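Tailspike protein (Siphovirus 9NA, PDB 3RIQ) probably recognises Salmonella lipopolysaccharide as the phage's receptor and, as an endorhamnosidase, cleaves its polysaccharide chain. Local coordinates at residues Leu35-Asn41 and Glu58-Ile64; Thr203-Val207 and Asp232-Leu238. Where two conformers were deposited one is given. Numbering follows the deposited sequence.

Contact 1 (Leu35-Asn41 and Glu58-Ile64); sequences LIDIDYN and ECKAKFI
Leu35-Asn41 and Glu58-Ile64 run parallel in a constant register of 23 residues. Leu35 and Ile36 pair with Glu58 and Cys59, and Tyr40 and Asn41 pair with Phe63 and Ile64. The paired CA atoms are 4.7 to 5.0 Å apart. Between the strand pairs both chains turn together, with Asp37 (phi/psi -98/-5) and Lys60 (-124/25) leaving the extended conformation. Before the turn, Ile36 N donates to Glu58 O (2.8 Å) and Lys60 N to Ile36 O (2.8 Å). After it, Tyr40 N donates to Lys62 O (2.9 Å) and Ile64 N to Tyr40 O (2.7 Å).

At the turn a side chain enters the pattern. Asp39, chi1 m, brings OD1 to Lys62 N (2.9 Å), where a regular parallel pair would offer the Ile38 carbonyl. One water joins Asp37 O to Lys60 O. Another links Asp39 OD2 to Lys62 NZ. Ala61 points its CB at the opposite turn, 3.3 Å from Ile38 C.

Ile36, Cys59, Tyr40 and Phe63 share the buried face. Ile36 (m, m) puts CG1 4.0 Å from Cys59 SG and 3.8 Å from Phe63 CZ. Phe63, chi1 m, sets CD1 4.0 Å from Tyr40 CB. Leu23 of helix 23-29 packs on Ile36 and Phe63. Tyr40, chi1 t, carries its OH away to Glu46. On the other face, Leu35 CD1 lies 3.9 Å from Glu58 CG. Lys60, at the turn, is extended from chi2 on, and its NZ forms a salt bridge with Asp32 of the second subunit. Two successive coils stacked in register at a turn are characteristic of the right-handed parallel beta-helix of tailspikes.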
loop_
_atom_site.group_PDB
_atom_site.type_symbol
_atom_site.label_atom_id
_atom_site.label_comp_id
_atom_site.label_asym_id
_atom_site.label_seq_id
_atom_site.Cartn_x
_atom_site.Cartn_y
_atom_site.Cartn_z
ATOM N N LEU A 35 -36.820 -17.323 11.200
ATOM C CA LEU A 35 -37.046 -16.166 10.325
ATOM C C LEU A 35 -37.642 -15.004 11.113
ATOM O O LEU A 35 -38.684 -15.165 11.747
ATOM C CB LEU A 35 -37.967 -16.568 9.156
ATOM C CG LEU A 35 -38.412 -15.422 8.237
ATOM C CD1 LEU A 35 -37.204 -14.973 7.393
ATOM C CD2 LEU A 35 -39.576 -15.878 7.346
ATOM N N ILE A 36 -36.985 -13.847 11.078
ATOM C CA ILE A 36 -37.551 -12.629 11.719
ATOM C C ILE A 36 -38.318 -11.902 10.614
ATOM O O ILE A 36 -37.746 -11.108 9.867
ATOM C CB ILE A 36 -36.458 -11.746 12.361
ATOM C CG1 ILE A 36 -35.513 -12.585 13.262
ATOM C CG2 ILE A 36 -37.083 -10.578 13.107
ATOM C CD1 ILE A 36 -36.161 -13.231 14.458
ATOM N N ASP A 37 -39.620 -12.213 10.496
ATOM C CA ASP A 37 -40.429 -11.710 9.375
ATOM C C ASP A 37 -41.270 -10.474 9.707
ATOM O O ASP A 37 -41.912 -9.944 8.819
ATOM C CB ASP A 37 -41.312 -12.837 8.790
ATOM C CG ASP A 37 -42.282 -13.433 9.809
ATOM O OD1 ASP A 37 -42.017 -13.387 11.039
ATOM O OD2 ASP A 37 -43.315 -13.992 9.350
ATOM N N ILE A 38 -41.274 -10.038 10.966
ATOM C CA ILE A 38 -42.003 -8.835 11.372
ATOM C C ILE A 38 -41.166 -8.121 12.421
ATOM O O ILE A 38 -40.353 -8.738 13.122
ATOM C CB ILE A 38 -43.440 -9.127 11.891
ATOM C CG1 ILE A 38 -43.431 -10.109 13.070
ATOM C CG2 ILE A 38 -44.371 -9.590 10.739
ATOM C CD1 ILE A 38 -44.749 -10.149 13.811
ATOM N N ASP A 39 -41.314 -6.797 12.485
ATOM C CA ASP A 39 -40.542 -6.015 13.461
ATOM C C ASP A 39 -40.888 -6.510 14.882
ATOM O O ASP A 39 -42.036 -6.890 15.163
ATOM C CB ASP A 39 -40.891 -4.535 13.374
ATOM C CG ASP A 39 -40.281 -3.837 12.186
ATOM O OD1 ASP A 39 -39.379 -4.376 11.500
ATOM O OD2 ASP A 39 -40.738 -2.716 11.924
ATOM N N TYR A 40 -39.894 -6.510 15.757
ATOM C CA TYR A 40 -40.050 -7.021 17.099
ATOM C C TYR A 40 -39.703 -5.943 18.110
ATOM O O TYR A 40 -38.582 -5.422 18.117
ATOM C CB TYR A 40 -39.131 -8.229 17.299
ATOM C CG TYR A 40 -39.339 -8.886 18.625
ATOM C CD1 TYR A 40 -40.511 -9.595 18.889
ATOM C CD2 TYR A 40 -38.404 -8.751 19.642
ATOM C CE1 TYR A 40 -40.732 -10.179 20.121
ATOM C CE2 TYR A 40 -38.601 -9.346 20.882
ATOM C CZ TYR A 40 -39.768 -10.068 21.104
ATOM O OH TYR A 40 -40.015 -10.705 22.296
ATOM N N ASN A 41 -40.673 -5.616 18.960
ATOM C CA ASN A 41 -40.496 -4.617 20.006
ATOM C C ASN A 41 -40.072 -5.293 21.293
ATOM O O ASN A 41 -40.903 -5.936 21.985
ATOM C CB ASN A 41 -41.812 -3.851 20.177
ATOM C CG ASN A 41 -42.112 -2.972 18.999
ATOM O OD1 ASN A 41 -42.995 -3.258 18.191
ATOM N ND2 ASN A 41 -41.376 -1.900 18.886
ATOM N N GLU A 58 -32.431 -15.633 10.256
ATOM C CA GLU A 58 -32.550 -14.880 9.006
ATOM C C GLU A 58 -33.388 -13.644 9.276
ATOM O O GLU A 58 -34.587 -13.761 9.541
ATOM C CB GLU A 58 -33.230 -15.765 7.938
ATOM C CG GLU A 58 -33.435 -15.051 6.609
ATOM C CD GLU A 58 -32.241 -15.146 5.713
ATOM O OE1 GLU A 58 -31.843 -16.270 5.398
ATOM O OE2 GLU A 58 -31.718 -14.108 5.298
ATOM N N CYS A 59 -32.786 -12.454 9.261
ATOM C CA CYS A 59 -33.539 -11.247 9.668
ATOM C C CYS A 59 -34.084 -10.490 8.468
ATOM O O CYS A 59 -33.323 -10.082 7.551
ATOM C CB CYS A 59 -32.672 -10.324 10.505
ATOM S SG CYS A 59 -32.011 -11.158 11.981
ATOM N N LYS A 60 -35.410 -10.331 8.447
ATOM C CA LYS A 60 -36.076 -9.557 7.386
ATOM C C LYS A 60 -36.924 -8.445 7.983
ATOM O O LYS A 60 -37.876 -7.969 7.347
ATOM C CB LYS A 60 -36.920 -10.460 6.469
ATOM C CG LYS A 60 -36.076 -11.490 5.694
ATOM C CD LYS A 60 -36.849 -12.235 4.619
ATOM C CE LYS A 60 -35.944 -13.113 3.815
ATOM N NZ LYS A 60 -36.628 -13.662 2.588
ATOM N N ALA A 61 -36.556 -8.024 9.187
ATOM C CA ALA A 61 -37.262 -6.967 9.916
ATOM C C ALA A 61 -36.366 -6.552 11.078
ATOM O O ALA A 61 -35.256 -7.085 11.191
ATOM C CB ALA A 61 -38.625 -7.487 10.399
ATOM N N LYS A 62 -36.792 -5.601 11.910
ATOM C CA LYS A 62 -35.914 -4.987 12.899
ATOM C C LYS A 62 -36.221 -5.420 14.312
ATOM O O LYS A 62 -37.371 -5.751 14.624
ATOM C CB LYS A 62 -36.080 -3.458 12.848
ATOM C CG LYS A 62 -35.802 -2.881 11.470
ATOM C CD LYS A 62 -35.897 -1.377 11.509
ATOM C CE LYS A 62 -35.571 -0.792 10.146
ATOM N NZ LYS A 62 -36.608 -1.153 9.128
ATOM N N PHE A 63 -35.194 -5.388 15.166
ATOM C CA PHE A 63 -35.381 -5.432 16.622
ATOM C C PHE A 63 -35.419 -3.996 17.164
ATOM O O PHE A 63 -34.412 -3.267 17.061
ATOM C CB PHE A 63 -34.250 -6.200 17.285
ATOM C CG PHE A 63 -34.103 -7.616 16.783
ATOM C CD1 PHE A 63 -35.163 -8.551 16.925
ATOM C CD2 PHE A 63 -32.936 -8.017 16.143
ATOM C CE1 PHE A 63 -35.023 -9.893 16.468
ATOM C CE2 PHE A 63 -32.794 -9.345 15.654
ATOM C CZ PHE A 63 -33.839 -10.285 15.829
ATOM N N ILE A 64 -36.554 -3.604 17.749
ATOM C CA ILE A 64 -36.797 -2.225 18.145
ATOM C C ILE A 64 -36.942 -2.109 19.648
ATOM O O ILE A 64 -37.753 -2.820 20.238
ATOM C CB ILE A 64 -38.090 -1.686 17.476
ATOM C CG1 ILE A 64 -38.011 -1.791 15.954
ATOM C CG2 ILE A 64 -38.408 -0.227 17.942
ATOM C CD1 ILE A 64 -39.376 -1.609 15.242
HETATM O O HOH W 1 -40.252 -9.256 6.539
HETATM O O HOH W 2 -39.008 -3.589 8.884
HETATM O O HOH W 3 -39.225 -0.749 10.711
#

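Contact 2 (Thr203-Val207 and Asp232-Leu238)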
loop_
_atom_site.group_PDB
_atom_site.type_symbol
_atom_site.label_atom_id
_atom_site.label_comp_id
_atom_site.label_asym_id
_atom_site.label_seq_id
_atom_site.Cartn_x
_atom_site.Cartn_y
_atom_site.Cartn_z
ATOM N N THR A 203 -10.543 -14.200 21.889
ATOM C CA THR A 203 -9.721 -14.380 20.694
ATOM C C THR A 203 -10.544 -14.684 19.460
ATOM O O THR A 203 -11.672 -15.144 19.597
ATOM C CB THR A 203 -8.603 -15.422 20.907
ATOM O OG1 THR A 203 -7.567 -15.222 19.938
ATOM C CG2 THR A 203 -9.146 -16.849 20.794
ATOM N N GLY A 204 -9.973 -14.407 18.280
ATOM C CA GLY A 204 -10.657 -14.691 17.033
ATOM C C GLY A 204 -11.793 -13.742 16.689
ATOM O O GLY A 204 -12.528 -14.012 15.757
ATOM N N ASN A 205 -11.970 -12.660 17.458
ATOM C CA ASN A 205 -13.099 -11.754 17.293
ATOM C C ASN A 205 -12.664 -10.679 16.312
ATOM O O ASN A 205 -11.611 -10.005 16.496
ATOM C CB ASN A 205 -13.471 -11.131 18.622
ATOM C CG ASN A 205 -14.020 -12.157 19.592
ATOM O OD1 ASN A 205 -14.797 -13.048 19.194
ATOM N ND2 ASN A 205 -13.703 -11.975 20.879
ATOM N N LYS A 206 -13.413 -10.542 15.234
ATOM C CA LYS A 206 -12.986 -9.674 14.122
ATOM C C LYS A 206 -14.154 -9.011 13.395
ATOM O O LYS A 206 -15.265 -9.590 13.333
ATOM C CB LYS A 206 -12.106 -10.459 13.152
ATOM C CG LYS A 206 -12.754 -11.478 12.328
ATOM C CD LYS A 206 -11.683 -12.232 11.524
ATOM C CE LYS A 206 -10.705 -12.916 12.492
ATOM N NZ LYS A 206 -9.664 -13.695 11.841
ATOM N N VAL A 207 -13.906 -7.828 12.853
ATOM C CA VAL A 207 -14.835 -7.173 11.933
ATOM C C VAL A 207 -14.112 -7.074 10.594
ATOM O O VAL A 207 -12.943 -6.631 10.542
ATOM C CB VAL A 207 -15.195 -5.764 12.459
ATOM C CG1 VAL A 207 -16.145 -4.988 11.486
ATOM C CG2 VAL A 207 -15.837 -5.883 13.888
ATOM N N ASP A 232 -5.075 -13.680 15.285
ATOM C CA ASP A 232 -6.434 -14.008 14.856
ATOM C C ASP A 232 -7.379 -13.109 15.666
ATOM O O ASP A 232 -7.732 -13.431 16.794
ATOM C CB ASP A 232 -6.692 -15.514 15.107
ATOM C CG ASP A 232 -7.977 -16.020 14.494
ATOM O OD1 ASP A 232 -8.820 -15.229 14.022
ATOM O OD2 ASP A 232 -8.105 -17.264 14.463
ATOM N N GLY A 233 -7.755 -11.963 15.086
ATOM C CA GLY A 233 -8.566 -10.945 15.785
ATOM C C GLY A 233 -8.202 -9.570 15.264
ATOM O O GLY A 233 -7.037 -9.333 14.888
ATOM N N GLY A 234 -9.177 -8.657 15.285
ATOM C CA GLY A 234 -8.942 -7.266 14.881
ATOM C C GLY A 234 -9.945 -6.740 13.888
ATOM O O GLY A 234 -11.112 -7.136 13.904
ATOM N N VAL A 235 -9.502 -5.816 13.033
ATOM C CA VAL A 235 -10.416 -5.136 12.104
ATOM C C VAL A 235 -9.744 -5.044 10.742
ATOM O O VAL A 235 -8.576 -4.647 10.647
ATOM C CB VAL A 235 -10.772 -3.692 12.572
ATOM C CG1 VAL A 235 -11.691 -3.015 11.559
ATOM C CG2 VAL A 235 -11.374 -3.710 13.990
ATOM N N ARG A 236 -10.507 -5.361 9.678
ATOM C CA ARG A 236 -9.989 -5.245 8.301
ATOM C C ARG A 236 -11.026 -4.609 7.388
ATOM O O ARG A 236 -12.213 -4.945 7.513
ATOM C CB ARG A 236 -9.579 -6.625 7.761
ATOM C CG ARG A 236 -9.083 -6.583 6.315
ATOM C CD ARG A 236 -8.420 -7.869 5.857
ATOM N NE ARG A 236 -9.194 -9.112 6.021
ATOM C CZ ARG A 236 -10.026 -9.612 5.101
ATOM N NH1 ARG A 236 -10.298 -8.905 3.993
ATOM N NH2 ARG A 236 -10.596 -10.821 5.286
ATOM N N ASP A 237 -10.584 -3.677 6.521
ATOM C CA ASP A 237 -11.454 -3.112 5.437
ATOM C C ASP A 237 -12.696 -2.432 5.994
ATOM O O ASP A 237 -13.829 -2.756 5.575
ATOM C CB ASP A 237 -11.884 -4.203 4.450
ATOM C CG ASP A 237 -10.724 -4.829 3.713
ATOM O OD1 ASP A 237 -9.686 -4.167 3.538
ATOM O OD2 ASP A 237 -10.869 -6.000 3.277
ATOM N N LEU A 238 -12.507 -1.505 6.939
ATOM C CA LEU A 238 -13.641 -0.796 7.555
ATOM C C LEU A 238 -13.530 0.707 7.281
ATOM O O LEU A 238 -12.427 1.271 7.298
ATOM C CB LEU A 238 -13.607 -1.017 9.085
ATOM C CG LEU A 238 -14.712 -0.319 9.876
ATOM C CD1 LEU A 238 -16.084 -0.937 9.583
ATOM C CD2 LEU A 238 -14.390 -0.380 11.374
HETATM O O HOH W 4 -11.429 -16.763 14.210
#
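Lys206 has the most telling side chain here. Its side chain (p, t, p, t) rises from the sheet, bent at chi1 and chi3, and NZ reaches Asp232 OD1 at 2.8 Å in a salt bridge. Asp232 (chi1 t) holds its other oxygen, OD2, to Lys213 of the third subunit, so its carboxylate serves both the coil pair and the trimer. A water also donates to Asp232 OD1.

The backbones are parallel neighbours. Gly234 N donates to Asn205 O (3.0 Å), Val207 N to Gly234 O (3.1 Å) and Arg236 N to Val207 O (2.9 Å). Gly204 N also reaches Asp232 O (2.9 Å). These are consecutive coils of the right-handed beta-helix, and Asp237 (phi/psi 60/52) marks the corner where the chain passes to the next face. Gly233 and Gly234 have backbone angles at which a CB would jam against the preceding carbonyl oxygen.

Val207 and Val235, both chi1 t, lie on one buried face and pack against Val220 of strand 220-223. Past the corner Leu238 (t, p) turns back, with CD1 4.5 Å from Val207 CG1. Asn205 (chi1 m) points away from 232-238; its OD1 accepts from Ile176 N and its ND2 donates to Cys173 O. Arg236 is t, t, p through chi3, and its NH1 makes a weak hydrogen bond within a salt bridge to Asp237 OD2 (3.0 Å).

How the contacts relate
Both contacts join neighbouring coils of one continuous parallel beta-helix, at different heights along it. Contact 1 lies near the N-terminal end, its centre about 38 Å from the centre of the chain. Contact 2 lies further along, its centre about 17 Å from that of the chain. Their own centres are about 27 Å apart and their nearest atoms about 17 Å, so they do not touch. Strand pairing links them in steps: 56-59 to 79-87, then 156-159, 176-179 and 206-208. Each also meets another subunit of the trimer, contact 1 through Lys60 and contact 2 through Asp232. No ligand or catalytic residue is identified at either contact.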